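Local coordinates for Lin1909 protein (Listeria innocua, PDB 3FIJ) that binds manganese and probably acts as a class I glutamine amidotransferase-like hydrolase of gamma-glutamyl-gamma-aminobutyrate, although its function has not been established, at residues S188-T192 and A202-L208; M118-N122 and Q180-A186; L105-I111 and P209-L213; I49-A55 and F90-Y96; K4-G8 and L236-K241. Numbering follows the deposited sequence.

Interaction 1 of 5, residues S188-T192 and A202-L208; sequences SFKVT and AVEGDNL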
# COMPACT_ATOMS: atom_id res chain seq x y z
N SER A 188 38.17 2.64 30.03
CA SER A 188 37.67 1.79 31.12
C SER A 188 36.81 0.65 30.57
O SER A 188 35.95 0.11 31.26
CB SER A 188 36.87 2.61 32.14
OG SER A 188 37.68 3.61 32.72
N PHE A 189 37.05 0.31 29.31
CA PHE A 189 36.33 -0.77 28.65
C PHE A 189 37.31 -1.56 27.79
O PHE A 189 38.36 -1.05 27.40
CB PHE A 189 35.22 -0.23 27.76
CG PHE A 189 34.09 0.40 28.50
CD1 PHE A 189 34.13 1.74 28.86
CD2 PHE A 189 32.97 -0.36 28.86
CE1 PHE A 189 33.09 2.32 29.57
CE2 PHE A 189 31.92 0.22 29.57
CZ PHE A 189 31.98 1.56 29.92
N LYS A 190 36.97 -2.80 27.51
CA LYS A 190 37.80 -3.63 26.66
C LYS A 190 36.87 -4.34 25.69
O LYS A 190 35.76 -4.74 26.05
CB LYS A 190 38.59 -4.65 27.51
CG LYS A 190 37.73 -5.50 28.43
CD LYS A 190 38.58 -6.38 29.34
CE LYS A 190 37.70 -7.27 30.22
NZ LYS A 190 38.46 -8.30 30.99
N VAL A 191 37.31 -4.44 24.44
CA VAL A 191 36.53 -5.11 23.41
C VAL A 191 36.75 -6.60 23.65
O VAL A 191 37.88 -7.02 23.86
CB VAL A 191 37.03 -4.72 21.99
CG1 VAL A 191 38.50 -5.07 21.86
CG2 VAL A 191 36.25 -5.46 20.92
N THR A 192 35.68 -7.39 23.63
CA THR A 192 35.81 -8.83 23.84
C THR A 192 35.29 -9.67 22.69
O THR A 192 35.38 -10.89 22.71
CB THR A 192 35.10 -9.28 25.13
OG1 THR A 192 33.74 -8.84 25.12
CG2 THR A 192 35.82 -8.72 26.34
N ALA A 202 31.33 -6.77 20.96
CA ALA A 202 31.09 -6.89 22.39
C ALA A 202 32.10 -6.09 23.21
O ALA A 202 33.31 -6.10 22.94
CB ALA A 202 31.12 -8.36 22.81
N VAL A 203 31.61 -5.39 24.22
CA VAL A 203 32.47 -4.59 25.07
C VAL A 203 32.17 -4.91 26.53
O VAL A 203 31.01 -5.10 26.90
CB VAL A 203 32.22 -3.09 24.84
CG1 VAL A 203 33.15 -2.25 25.74
CG2 VAL A 203 32.43 -2.75 23.38
N GLU A 204 33.21 -4.99 27.35
CA GLU A 204 33.04 -5.24 28.77
C GLU A 204 33.83 -4.19 29.54
O GLU A 204 34.70 -3.52 28.99
CB GLU A 204 33.50 -6.65 29.13
CG GLU A 204 32.66 -7.71 28.41
CD GLU A 204 33.09 -9.14 28.69
OE1 GLU A 204 32.63 -10.04 27.95
OE2 GLU A 204 33.87 -9.36 29.64
N GLY A 205 33.52 -4.03 30.82
CA GLY A 205 34.24 -3.05 31.60
C GLY A 205 35.34 -3.71 32.40
O GLY A 205 35.45 -4.94 32.46
N ASP A 206 36.19 -2.88 33.00
CA ASP A 206 37.26 -3.37 33.86
C ASP A 206 37.47 -2.29 34.91
O ASP A 206 37.76 -1.14 34.58
CB ASP A 206 38.54 -3.63 33.06
CG ASP A 206 39.06 -2.40 32.37
OD1 ASP A 206 38.29 -1.79 31.59
OD2 ASP A 206 40.23 -2.05 32.60
N ASN A 207 37.26 -2.67 36.16
CA ASN A 207 37.37 -1.76 37.30
C ASN A 207 36.12 -0.88 37.37
O ASN A 207 36.10 0.13 38.08
CB ASN A 207 38.63 -0.89 37.18
CG ASN A 207 39.05 -0.28 38.51
OD1 ASN A 207 38.27 0.42 39.17
ND2 ASN A 207 40.29 -0.54 38.91
N LEU A 208 35.08 -1.25 36.63
CA LEU A 208 33.84 -0.47 36.67
C LEU A 208 33.07 -0.81 37.94
O LEU A 208 33.10 -1.94 38.41
CB LEU A 208 32.96 -0.78 35.45
CG LEU A 208 33.37 -0.25 34.08
CD1 LEU A 208 32.19 -0.41 33.13
CD2 LEU A 208 33.78 1.21 34.17

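Interaction 2 of 5, residues M118-N122 and Q180-A186; sequences MQLVN and QFIKKLA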
# COMPACT_ATOMS: atom_id res chain seq x y z
N MSE A 118 24.80 -0.61 23.53
CA MSE A 118 26.24 -0.72 23.71
C MSE A 118 26.93 0.53 23.15
O MSE A 118 27.98 0.95 23.63
CB MSE A 118 26.76 -1.97 22.99
CG MSE A 118 28.27 -2.21 23.11
SE MSE A 118 28.92 -3.54 21.83
CE MSE A 118 29.11 -2.35 20.27
N GLN A 119 26.34 1.10 22.11
CA GLN A 119 26.91 2.30 21.52
C GLN A 119 26.59 3.52 22.37
O GLN A 119 27.36 4.48 22.41
CB GLN A 119 26.40 2.49 20.09
CG GLN A 119 26.86 1.38 19.17
CD GLN A 119 26.52 1.64 17.73
OE1 GLN A 119 26.81 0.83 16.85
NE2 GLN A 119 25.89 2.78 17.47
N LEU A 120 25.44 3.49 23.05
CA LEU A 120 25.08 4.61 23.90
C LEU A 120 26.01 4.64 25.12
O LEU A 120 26.42 5.71 25.57
CB LEU A 120 23.62 4.51 24.34
CG LEU A 120 23.21 5.68 25.23
CD1 LEU A 120 21.85 6.16 24.82
CD2 LEU A 120 23.25 5.27 26.70
N VAL A 121 26.35 3.47 25.64
CA VAL A 121 27.25 3.41 26.78
C VAL A 121 28.60 4.00 26.36
O VAL A 121 29.14 4.90 27.01
CB VAL A 121 27.40 1.95 27.25
CG1 VAL A 121 28.57 1.82 28.23
CG2 VAL A 121 26.12 1.50 27.89
N ASN A 122 29.14 3.52 25.25
CA ASN A 122 30.43 3.99 24.75
C ASN A 122 30.45 5.53 24.65
O ASN A 122 31.39 6.18 25.12
CB ASN A 122 30.71 3.35 23.38
CG ASN A 122 32.14 3.57 22.92
OD1 ASN A 122 32.40 4.32 21.98
ND2 ASN A 122 33.08 2.90 23.59
N GLN A 180 25.81 1.42 12.25
CA GLN A 180 26.79 2.26 12.93
C GLN A 180 27.70 1.37 13.77
O GLN A 180 27.31 0.25 14.13
CB GLN A 180 26.11 3.30 13.83
CG GLN A 180 25.19 4.27 13.11
CD GLN A 180 25.06 5.59 13.84
OE1 GLN A 180 24.95 5.62 15.07
NE2 GLN A 180 25.07 6.69 13.10
N PHE A 181 28.90 1.85 14.08
CA PHE A 181 29.85 1.08 14.89
C PHE A 181 30.64 1.94 15.87
O PHE A 181 30.76 3.15 15.70
CB PHE A 181 30.90 0.39 14.01
CG PHE A 181 30.36 -0.37 12.86
CD1 PHE A 181 29.94 0.30 11.71
CD2 PHE A 181 30.29 -1.75 12.90
CE1 PHE A 181 29.46 -0.41 10.62
CE2 PHE A 181 29.81 -2.48 11.81
CZ PHE A 181 29.39 -1.80 10.66
N ILE A 182 31.19 1.29 16.88
CA ILE A 182 32.03 2.00 17.83
C ILE A 182 33.30 2.35 17.04
O ILE A 182 33.88 1.49 16.37
CB ILE A 182 32.44 1.11 19.03
CG1 ILE A 182 31.24 0.87 19.94
CG2 ILE A 182 33.62 1.76 19.78
CD1 ILE A 182 31.59 0.23 21.29
N LYS A 183 33.70 3.61 17.09
CA LYS A 183 34.91 4.04 16.40
C LYS A 183 35.97 4.06 17.49
O LYS A 183 36.77 3.14 17.61
CB LYS A 183 34.73 5.44 15.80
CG LYS A 183 35.86 5.89 14.87
CD LYS A 183 35.45 7.06 13.95
CE LYS A 183 35.20 8.35 14.74
NZ LYS A 183 34.44 9.38 13.97
N LYS A 184 35.95 5.12 18.29
CA LYS A 184 36.88 5.23 19.40
C LYS A 184 36.19 4.69 20.65
O LYS A 184 35.15 5.19 21.07
CB LYS A 184 37.29 6.70 19.60
CG LYS A 184 38.33 6.92 20.68
CD LYS A 184 39.60 6.11 20.40
CE LYS A 184 40.67 6.34 21.46
NZ LYS A 184 41.87 5.48 21.21
N LEU A 185 36.78 3.65 21.23
CA LEU A 185 36.23 3.02 22.43
C LEU A 185 36.49 3.86 23.68
O LEU A 185 37.62 4.23 23.97
CB LEU A 185 36.85 1.64 22.61
CG LEU A 185 36.36 0.83 23.82
CD1 LEU A 185 34.95 0.31 23.53
CD2 LEU A 185 37.32 -0.32 24.09
N ALA A 186 35.43 4.17 24.43
CA ALA A 186 35.57 4.95 25.65
C ALA A 186 36.53 4.24 26.62
O ALA A 186 36.62 3.01 26.63
CB ALA A 186 34.21 5.14 26.31

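Interaction 3 of 5, residues L105-I111 and P209-L213; sequences LDAGKPI and PSWYL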
# COMPACT_ATOMS: atom_id res chain seq x y z
N LEU A 105 25.57 3.29 37.29
CA LEU A 105 26.96 3.09 37.65
C LEU A 105 27.14 3.55 39.09
O LEU A 105 27.74 2.85 39.90
CB LEU A 105 27.87 3.88 36.70
CG LEU A 105 28.08 3.21 35.34
CD1 LEU A 105 28.79 4.15 34.39
CD2 LEU A 105 28.88 1.93 35.54
N ASP A 106 26.60 4.72 39.40
CA ASP A 106 26.72 5.27 40.75
C ASP A 106 26.13 4.33 41.81
O ASP A 106 26.54 4.35 42.97
CB ASP A 106 26.03 6.64 40.83
CG ASP A 106 26.27 7.32 42.17
OD1 ASP A 106 25.68 8.40 42.41
OD2 ASP A 106 27.05 6.78 42.99
N ALA A 107 25.17 3.50 41.40
CA ALA A 107 24.53 2.57 42.32
C ALA A 107 25.17 1.18 42.27
O ALA A 107 24.81 0.30 43.04
CB ALA A 107 23.05 2.47 42.01
N GLY A 108 26.12 1.00 41.35
CA GLY A 108 26.80 -0.27 41.21
C GLY A 108 25.92 -1.41 40.72
O GLY A 108 26.30 -2.58 40.81
N LYS A 109 24.75 -1.08 40.19
CA LYS A 109 23.83 -2.08 39.68
C LYS A 109 24.27 -2.52 38.29
O LYS A 109 24.78 -1.72 37.52
CB LYS A 109 22.41 -1.53 39.65
CG LYS A 109 21.89 -1.20 41.04
CD LYS A 109 20.49 -0.63 41.02
CE LYS A 109 20.03 -0.29 42.43
NZ LYS A 109 18.75 0.46 42.44
N PRO A 110 24.07 -3.81 37.96
CA PRO A 110 24.45 -4.37 36.66
C PRO A 110 23.74 -3.74 35.46
O PRO A 110 22.57 -3.37 35.53
CB PRO A 110 24.12 -5.85 36.83
CG PRO A 110 22.89 -5.80 37.71
CD PRO A 110 23.29 -4.78 38.75
N ILE A 111 24.48 -3.64 34.36
CA ILE A 111 23.99 -3.04 33.12
C ILE A 111 24.24 -3.97 31.93
O ILE A 111 25.36 -4.44 31.74
CB ILE A 111 24.75 -1.72 32.81
CG1 ILE A 111 24.58 -0.75 33.97
CG2 ILE A 111 24.30 -1.13 31.46
CD1 ILE A 111 25.47 0.49 33.87
N PRO A 209 32.36 0.18 38.51
CA PRO A 209 31.60 -0.08 39.73
C PRO A 209 30.41 -1.01 39.47
O PRO A 209 29.75 -1.44 40.42
CB PRO A 209 31.17 1.32 40.16
CG PRO A 209 30.98 2.01 38.85
CD PRO A 209 32.20 1.58 38.07
N SER A 210 30.15 -1.31 38.20
CA SER A 210 29.04 -2.19 37.83
C SER A 210 29.45 -3.30 36.88
O SER A 210 30.36 -3.15 36.07
CB SER A 210 27.92 -1.38 37.15
OG SER A 210 27.36 -0.40 37.99
N TRP A 211 28.76 -4.43 36.99
CA TRP A 211 28.97 -5.57 36.10
C TRP A 211 28.43 -5.03 34.77
O TRP A 211 27.40 -4.34 34.76
CB TRP A 211 28.13 -6.75 36.57
CG TRP A 211 28.17 -7.96 35.69
CD1 TRP A 211 28.96 -9.06 35.84
CD2 TRP A 211 27.35 -8.21 34.54
NE1 TRP A 211 28.68 -9.99 34.86
CE2 TRP A 211 27.69 -9.50 34.06
CE3 TRP A 211 26.35 -7.49 33.89
CZ2 TRP A 211 27.08 -10.06 32.94
CZ3 TRP A 211 25.74 -8.04 32.78
CH2 TRP A 211 26.10 -9.32 32.32
N TYR A 212 29.09 -5.31 33.67
CA TYR A 212 28.62 -4.78 32.40
C TYR A 212 28.96 -5.64 31.20
O TYR A 212 30.10 -6.09 31.04
CB TYR A 212 29.19 -3.37 32.16
CG TYR A 212 28.90 -2.83 30.78
CD1 TYR A 212 27.61 -2.44 30.43
CD2 TYR A 212 29.90 -2.75 29.81
CE1 TYR A 212 27.32 -1.98 29.14
CE2 TYR A 212 29.63 -2.29 28.52
CZ TYR A 212 28.33 -1.91 28.20
OH TYR A 212 28.01 -1.45 26.93
N LEU A 213 27.96 -5.83 30.34
CA LEU A 213 28.14 -6.57 29.11
C LEU A 213 27.39 -5.84 28.00
O LEU A 213 26.18 -5.60 28.10
CB LEU A 213 27.60 -8.00 29.22
CG LEU A 213 27.70 -8.73 27.86
CD1 LEU A 213 29.15 -8.78 27.41
CD2 LEU A 213 27.11 -10.14 27.95
O HOH W 1 26.68 -5.06 39.40

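Interaction 4 of 5, residues I49-A55 and F90-Y96; sequences IDDPSTA and FPPRDSY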
# COMPACT_ATOMS: atom_id res chain seq x y z
N ILE A 49 10.79 7.40 28.11
CA ILE A 49 11.76 8.47 28.05
C ILE A 49 11.29 9.57 29.00
O ILE A 49 10.12 9.93 29.01
CB ILE A 49 11.90 9.01 26.62
CG1 ILE A 49 12.59 7.96 25.76
CG2 ILE A 49 12.70 10.31 26.61
CD1 ILE A 49 12.47 8.23 24.28
N ASP A 50 12.21 10.08 29.82
CA ASP A 50 11.85 11.13 30.76
C ASP A 50 13.01 12.09 30.92
O ASP A 50 14.07 11.90 30.33
CB ASP A 50 11.46 10.52 32.11
CG ASP A 50 10.61 11.45 32.96
OD1 ASP A 50 9.90 10.95 33.85
OD2 ASP A 50 10.64 12.69 32.74
N ASP A 51 12.80 13.14 31.71
CA ASP A 51 13.84 14.14 31.95
C ASP A 51 15.04 13.55 32.70
O ASP A 51 14.86 12.86 33.71
CB ASP A 51 13.24 15.30 32.74
CG ASP A 51 14.15 16.49 32.79
OD1 ASP A 51 14.24 17.21 31.77
OD2 ASP A 51 14.80 16.70 33.84
N PRO A 52 16.27 13.82 32.23
CA PRO A 52 17.51 13.32 32.84
C PRO A 52 17.51 13.37 34.37
O PRO A 52 17.95 12.43 35.03
CB PRO A 52 18.58 14.24 32.24
CG PRO A 52 18.07 14.46 30.86
CD PRO A 52 16.57 14.70 31.09
N SER A 53 17.00 14.47 34.92
CA SER A 53 16.93 14.65 36.36
C SER A 53 16.15 13.55 37.09
O SER A 53 16.28 13.40 38.30
CB SER A 53 16.28 15.99 36.68
OG SER A 53 14.94 16.03 36.23
N THR A 54 15.34 12.78 36.36
CA THR A 54 14.57 11.71 37.00
C THR A 54 15.29 10.37 36.90
O THR A 54 14.77 9.34 37.33
CB THR A 54 13.17 11.53 36.37
OG1 THR A 54 13.31 11.10 35.01
CG2 THR A 54 12.40 12.85 36.39
N ALA A 55 16.49 10.39 36.34
CA ALA A 55 17.26 9.16 36.18
C ALA A 55 17.59 8.44 37.49
O ALA A 55 17.45 7.22 37.57
CB ALA A 55 18.54 9.44 35.40
N PHE A 90 17.11 10.73 18.17
CA PHE A 90 16.17 11.44 19.03
C PHE A 90 16.88 11.82 20.33
O PHE A 90 16.89 11.06 21.30
CB PHE A 90 14.96 10.54 19.29
CG PHE A 90 13.83 11.22 19.99
CD1 PHE A 90 13.54 10.92 21.32
CD2 PHE A 90 13.06 12.17 19.34
CE1 PHE A 90 12.50 11.56 21.99
CE2 PHE A 90 12.03 12.82 20.00
CZ PHE A 90 11.74 12.52 21.32
N PRO A 91 17.47 13.03 20.38
CA PRO A 91 18.20 13.57 21.53
C PRO A 91 17.68 13.27 22.94
O PRO A 91 18.45 12.89 23.82
CB PRO A 91 18.24 15.07 21.23
CG PRO A 91 18.33 15.09 19.73
CD PRO A 91 17.30 14.06 19.34
N PRO A 92 16.37 13.44 23.17
CA PRO A 92 15.82 13.16 24.50
C PRO A 92 16.04 11.74 25.02
O PRO A 92 16.25 11.54 26.22
CB PRO A 92 14.34 13.52 24.34
CG PRO A 92 14.38 14.64 23.34
CD PRO A 92 15.36 14.10 22.31
N ARG A 93 16.00 10.74 24.14
CA ARG A 93 16.23 9.38 24.60
C ARG A 93 17.68 9.23 25.03
O ARG A 93 17.98 8.72 26.11
CB ARG A 93 15.93 8.34 23.51
CG ARG A 93 15.61 6.96 24.10
CD ARG A 93 16.57 5.83 23.71
NE ARG A 93 15.98 4.96 22.70
CZ ARG A 93 15.99 3.62 22.73
NH1 ARG A 93 16.56 2.95 23.73
NH2 ARG A 93 15.39 2.95 21.76
N ASP A 94 18.58 9.68 24.17
CA ASP A 94 20.01 9.60 24.41
C ASP A 94 20.40 10.27 25.72
O ASP A 94 21.14 9.70 26.52
CB ASP A 94 20.77 10.23 23.25
CG ASP A 94 20.54 9.49 21.95
OD1 ASP A 94 20.64 8.24 21.97
OD2 ASP A 94 20.26 10.13 20.91
N SER A 95 19.87 11.47 25.95
CA SER A 95 20.16 12.20 27.18
C SER A 95 19.68 11.43 28.40
O SER A 95 20.42 11.28 29.38
CB SER A 95 19.48 13.57 27.17
OG SER A 95 19.99 14.37 26.12
N TYR A 96 18.44 10.95 28.34
CA TYR A 96 17.86 10.20 29.44
C TYR A 96 18.65 8.93 29.73
O TYR A 96 18.99 8.65 30.87
CB TYR A 96 16.40 9.85 29.15
CG TYR A 96 15.71 9.22 30.34
CD1 TYR A 96 15.68 9.87 31.58
CD2 TYR A 96 15.10 7.96 30.23
CE1 TYR A 96 15.05 9.28 32.69
CE2 TYR A 96 14.48 7.36 31.33
CZ TYR A 96 14.45 8.02 32.56
OH TYR A 96 13.84 7.45 33.65
O HOH W 2 15.24 13.22 28.13

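Interaction 5 of 5, residues K4-G8 and L236-K241; sequences KPVIG and LVDESK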
# COMPACT_ATOMS: atom_id res chain seq x y z
N LYS A 4 11.24 -11.41 42.95
CA LYS A 4 12.09 -11.26 41.76
C LYS A 4 12.84 -9.95 41.58
O LYS A 4 12.36 -8.89 41.99
CB LYS A 4 11.27 -11.48 40.49
CG LYS A 4 10.31 -12.63 40.51
CD LYS A 4 9.60 -12.67 39.18
CE LYS A 4 8.53 -13.72 39.15
NZ LYS A 4 7.92 -13.72 37.80
N PRO A 5 14.02 -10.00 40.95
CA PRO A 5 14.81 -8.80 40.72
C PRO A 5 14.07 -7.95 39.68
O PRO A 5 13.54 -8.48 38.70
CB PRO A 5 16.11 -9.36 40.14
CG PRO A 5 16.18 -10.74 40.68
CD PRO A 5 14.76 -11.21 40.56
N VAL A 6 14.01 -6.64 39.90
CA VAL A 6 13.34 -5.75 38.96
C VAL A 6 14.34 -5.29 37.90
O VAL A 6 15.44 -4.86 38.23
CB VAL A 6 12.76 -4.50 39.68
CG1 VAL A 6 12.23 -3.51 38.66
CG2 VAL A 6 11.63 -4.92 40.63
N ILE A 7 13.96 -5.39 36.64
CA ILE A 7 14.82 -4.97 35.54
C ILE A 7 14.19 -3.82 34.76
O ILE A 7 13.13 -3.97 34.14
CB ILE A 7 15.13 -6.13 34.55
CG1 ILE A 7 15.81 -7.30 35.28
CG2 ILE A 7 16.03 -5.63 33.43
CD1 ILE A 7 17.18 -6.96 35.86
N GLY A 8 14.84 -2.66 34.80
CA GLY A 8 14.35 -1.51 34.07
C GLY A 8 14.77 -1.67 32.62
O GLY A 8 15.97 -1.74 32.32
N LEU A 236 22.46 -11.18 33.53
CA LEU A 236 22.03 -9.87 33.99
C LEU A 236 21.14 -10.00 35.23
O LEU A 236 21.32 -9.28 36.20
CB LEU A 236 21.25 -9.13 32.90
CG LEU A 236 20.56 -7.86 33.41
CD1 LEU A 236 21.62 -6.84 33.86
CD2 LEU A 236 19.68 -7.28 32.31
N VAL A 237 20.18 -10.92 35.18
CA VAL A 237 19.28 -11.12 36.30
C VAL A 237 20.01 -11.72 37.50
O VAL A 237 19.77 -11.31 38.64
CB VAL A 237 18.08 -12.02 35.91
CG1 VAL A 237 17.31 -12.46 37.16
CG2 VAL A 237 17.16 -11.25 34.96
N ASP A 238 20.90 -12.68 37.26
CA ASP A 238 21.66 -13.30 38.35
C ASP A 238 22.47 -12.23 39.06
O ASP A 238 22.50 -12.15 40.28
CB ASP A 238 22.62 -14.37 37.82
CG ASP A 238 21.91 -15.63 37.40
OD1 ASP A 238 20.75 -15.82 37.82
OD2 ASP A 238 22.51 -16.44 36.65
N GLU A 239 23.14 -11.41 38.26
CA GLU A 239 23.98 -10.35 38.78
C GLU A 239 23.15 -9.28 39.50
O GLU A 239 23.53 -8.83 40.58
CB GLU A 239 24.78 -9.73 37.63
CG GLU A 239 26.20 -9.35 37.99
CD GLU A 239 27.07 -10.54 38.38
OE1 GLU A 239 26.97 -11.61 37.74
OE2 GLU A 239 27.86 -10.40 39.33
N SER A 240 22.02 -8.88 38.93
CA SER A 240 21.22 -7.87 39.60
C SER A 240 20.68 -8.45 40.90
O SER A 240 20.28 -7.71 41.80
CB SER A 240 20.08 -7.37 38.70
OG SER A 240 19.08 -8.36 38.53
N LYS A 241 20.68 -9.78 41.00
CA LYS A 241 20.19 -10.42 42.22
C LYS A 241 21.24 -10.37 43.31
O LYS A 241 20.93 -10.21 44.49
CB LYS A 241 19.78 -11.87 41.95
CG LYS A 241 19.07 -12.50 43.15
CD LYS A 241 18.27 -13.74 42.75
CE LYS A 241 17.31 -14.13 43.87
NZ LYS A 241 16.40 -15.25 43.47

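Interaction 1 of 5, residues S188-T192 and A202-L208
Lys190, Phe189 and Glu204 bury the most surface in this antiparallel beta hairpin. Lys190 and Glu204 form a hydrogen-bonded pair. Lys190 N donates to Glu204 O at 2.8 Å, and Glu204 N returns a bond to Lys190 O at 2.9 Å. The ladder goes on with Thr192 N to Ala202 O at 2.8 Å. It fades toward the open end of the hairpin, where Asp206 N reaches Ser188 O only weakly, at 3.5 Å. Lys190 and Glu204 also share a face of the sheet, and the aliphatic part of the lysine lies near the glutamate, with Lys190 CE 4.4 Å from Glu204 CB. The Glu204 carboxylate accepts a bond from Thr192 OG1 to OE1 at 3.3 Å. Its main partners are the backbone nitrogens of Leu164 and Glu163, so it ties the hairpin to a loop. Phe189 lies on the other face, in a non-hydrogen-bonded pair with Gly205. Its CB packs on Val203 CG1 at 3.5 Å, and its CE2 meets Leu208 CD1 at 3.6 Å. A CB on Gly205 would clash with Leu208 CD1, so the glycine lets that leucine fold back beside the ring. Beyond the hairpin, Phe189 touches Val121 and Val203 touches Met118, both on helix 116-124. The Phe189 ring also meets that of Tyr212 on strand 212-215, the next neighbour of strand 200-205 in the mixed sheet.

Interaction 2 of 5, residues M118-N122 and Q180-A186
Here helix 116-124 of the glutamine amidotransferase-like fold packs on strand 181-182 and the loop after it. Met118, a selenomethionine, comes first. Its CE touches Ile182 CD1 at 3.7 Å, and both side chains also pack on Val203 of the main sheet. Gln119 extends its side chain toward the start of the strand, with its amide end beside the backbone of Gln180 and Phe181. The metal site lies beyond the strand: Phe181 directs its CA-to-CB bond away from the helix, and its ring meets His143 and His178, two manganese ligands, edge-to-face. Leu120 points to helix 91-106 instead, and Val121 takes no part here. Asn122 has the largest buried area of the contact. It lies where the chain bends after the strand, and Lys183 and Lys184 form a classic beta bulge opposite Thr128. The Asn122 amide group fills the hollow of this bend, among Ile182, Lys184, Leu185 and Ala186. Asn122 CG lies 3.9 Å from Ile182 CG2.

Interaction 3 of 5, residues L105-I111 and P209-L213
Ile111 and Tyr212 form the apolar centre. They are a parallel bridge pair with side chains on the same face of the sheet, and Ile111 CG2 lies 3.7 Å from Tyr212 CD1. Helix 116-124 covers the tyrosine through Met118 and Val121. Two smaller apolar contacts flank this centre. Pro110 CB rests near Trp211 CE3 at 4.0 Å, and Leu105 CD2 meets Pro209 CG at 3.9 Å. The backbone bonds come next. Ile111 N donates to Trp211 O at 3.0 Å, and Leu213 N donates to Ile111 O at 3.3 Å. These two bonds start the parallel pairing of strands 111-114 and 212-215. At the polar edge, Ser210 OG donates to Lys109 O at 2.9 Å. A water extends the link by donating to Gly108 O at 2.9 Å and accepting from Trp211 N at 3.2 Å. Gly108, with positive phi, follows helix 91-106 in a Schellman motif. The turn brings Gly108 CA within 3.3 Å of Pro209 O. The Lys109 amine leaves the contact and bonds to the carbonyls of Ile59 and Val62. Trp211 and Pro110 lie against helix 227-241. A helix that turns sharply into a central parallel strand is typical of the alpha/beta core of class I glutamine amidotransferases, where this step completes a beta-alpha-beta crossover from strand 64-67 to strand 111-114.

Interaction 4 of 5, residues I49-A55 and F90-Y96
Tyr96 lays one face of its ring against Asp50. The Asp50 CB is 4.1 Å from the ring centroid and 24° off its normal, which makes a CH-pi contact. The same ring is bordered by Thr54 and Ala55, with Thr54 OG1 3.4 Å and Ala55 CB 4.4 Å from Tyr96 CE1. The chain thus curls round the tyrosine as it enters helix 55-60. Ile49 covers the first turn of helix 91-106. Its CD1 meets Arg93 CG at 3.4 Å and Phe90 CE1 at 4.0 Å, and its CG2 lies 4.3 Å from Pro92 CB. Pro52 CG rests on Ser95 CB at 4.0 Å. The loop holds its own shape through Thr54 N and Thr54 OG1, which both bond to Asp51 O at 2.7 Å. Arg93 turns its charged end elsewhere, to Glu97 and Gly69 O. The contact is at a subunit interface. Gln38 of a second subunit bonds to Ile49 O, and Phe43 of that subunit packs on Tyr96. The two segments share one bridging water, which donates to Asp50 O at 2.8 Å and to Pro92 O at 2.7 Å. With no direct hydrogen bond between loop and helix, the join depends on apolar and aromatic fit plus this water.

Interaction 5 of 5, residues K4-G8 and L236-K241
This is an apolar contact between a helix and the face of a sheet, near both ends of the chain. Strand 6-10 lies within the parallel part of the main sheet, between strands 43-47 and 64-67. The C-terminal helix 227-241 packs across it. The axes of strand 6-8 and helix 236-241 come within 9.5 Å at an angle of 117°, so the helix runs steeply across the strand. Pro5 and Ile7 carry the strand side, and both direct their CA-to-CB bonds toward the helix. Pro5 CG touches Val237 CG1 at 4.1 Å and Lys241 CB at 4.0 Å. Ile7 CG2 meets Leu236 CD2 at 4.2 Å, and Ile7 CG1 meets Val237 CG2 at the same distance. Ser240 sits between the two, with its OG 3.5 Å from Pro5 CB and 3.6 Å from Ile7 CD1. A hydroxyl fits here because Ser240 OG donates to Val237 O at 3.0 Å, inside its own helix. Ile37 of helix 31-40 and Leu66 of strand 64-67 enlarge the apolar cluster. Val6 points away from the helix and packs on Gln57 of a second subunit. A helix laid over parallel strands is typical of a layered alpha/beta fold such as the glutamine amidotransferase domain.

From the N terminus, strand 6-10 opens the widest loop, which interaction 5 closes only at the C-terminal helix. All the other contacts nest inside it. Interaction 4 closes first, joining the loop before helix 55-60 to the start of helix 91-106. The end of that helix opens interaction 3, which closes at strand 212-215. Within this loop, interaction 2 joins helix 116-124 to strand 181-182, and interaction 1 then closes the hairpin of strands 189-195 and 200-205. None of the five cross. Interactions 1, 2 and 3 touch one another, and interaction 3 also touches interaction 5. Interactions 1, 3 and 5 share the main sheet, while interactions 4 and 5 both face a second subunit.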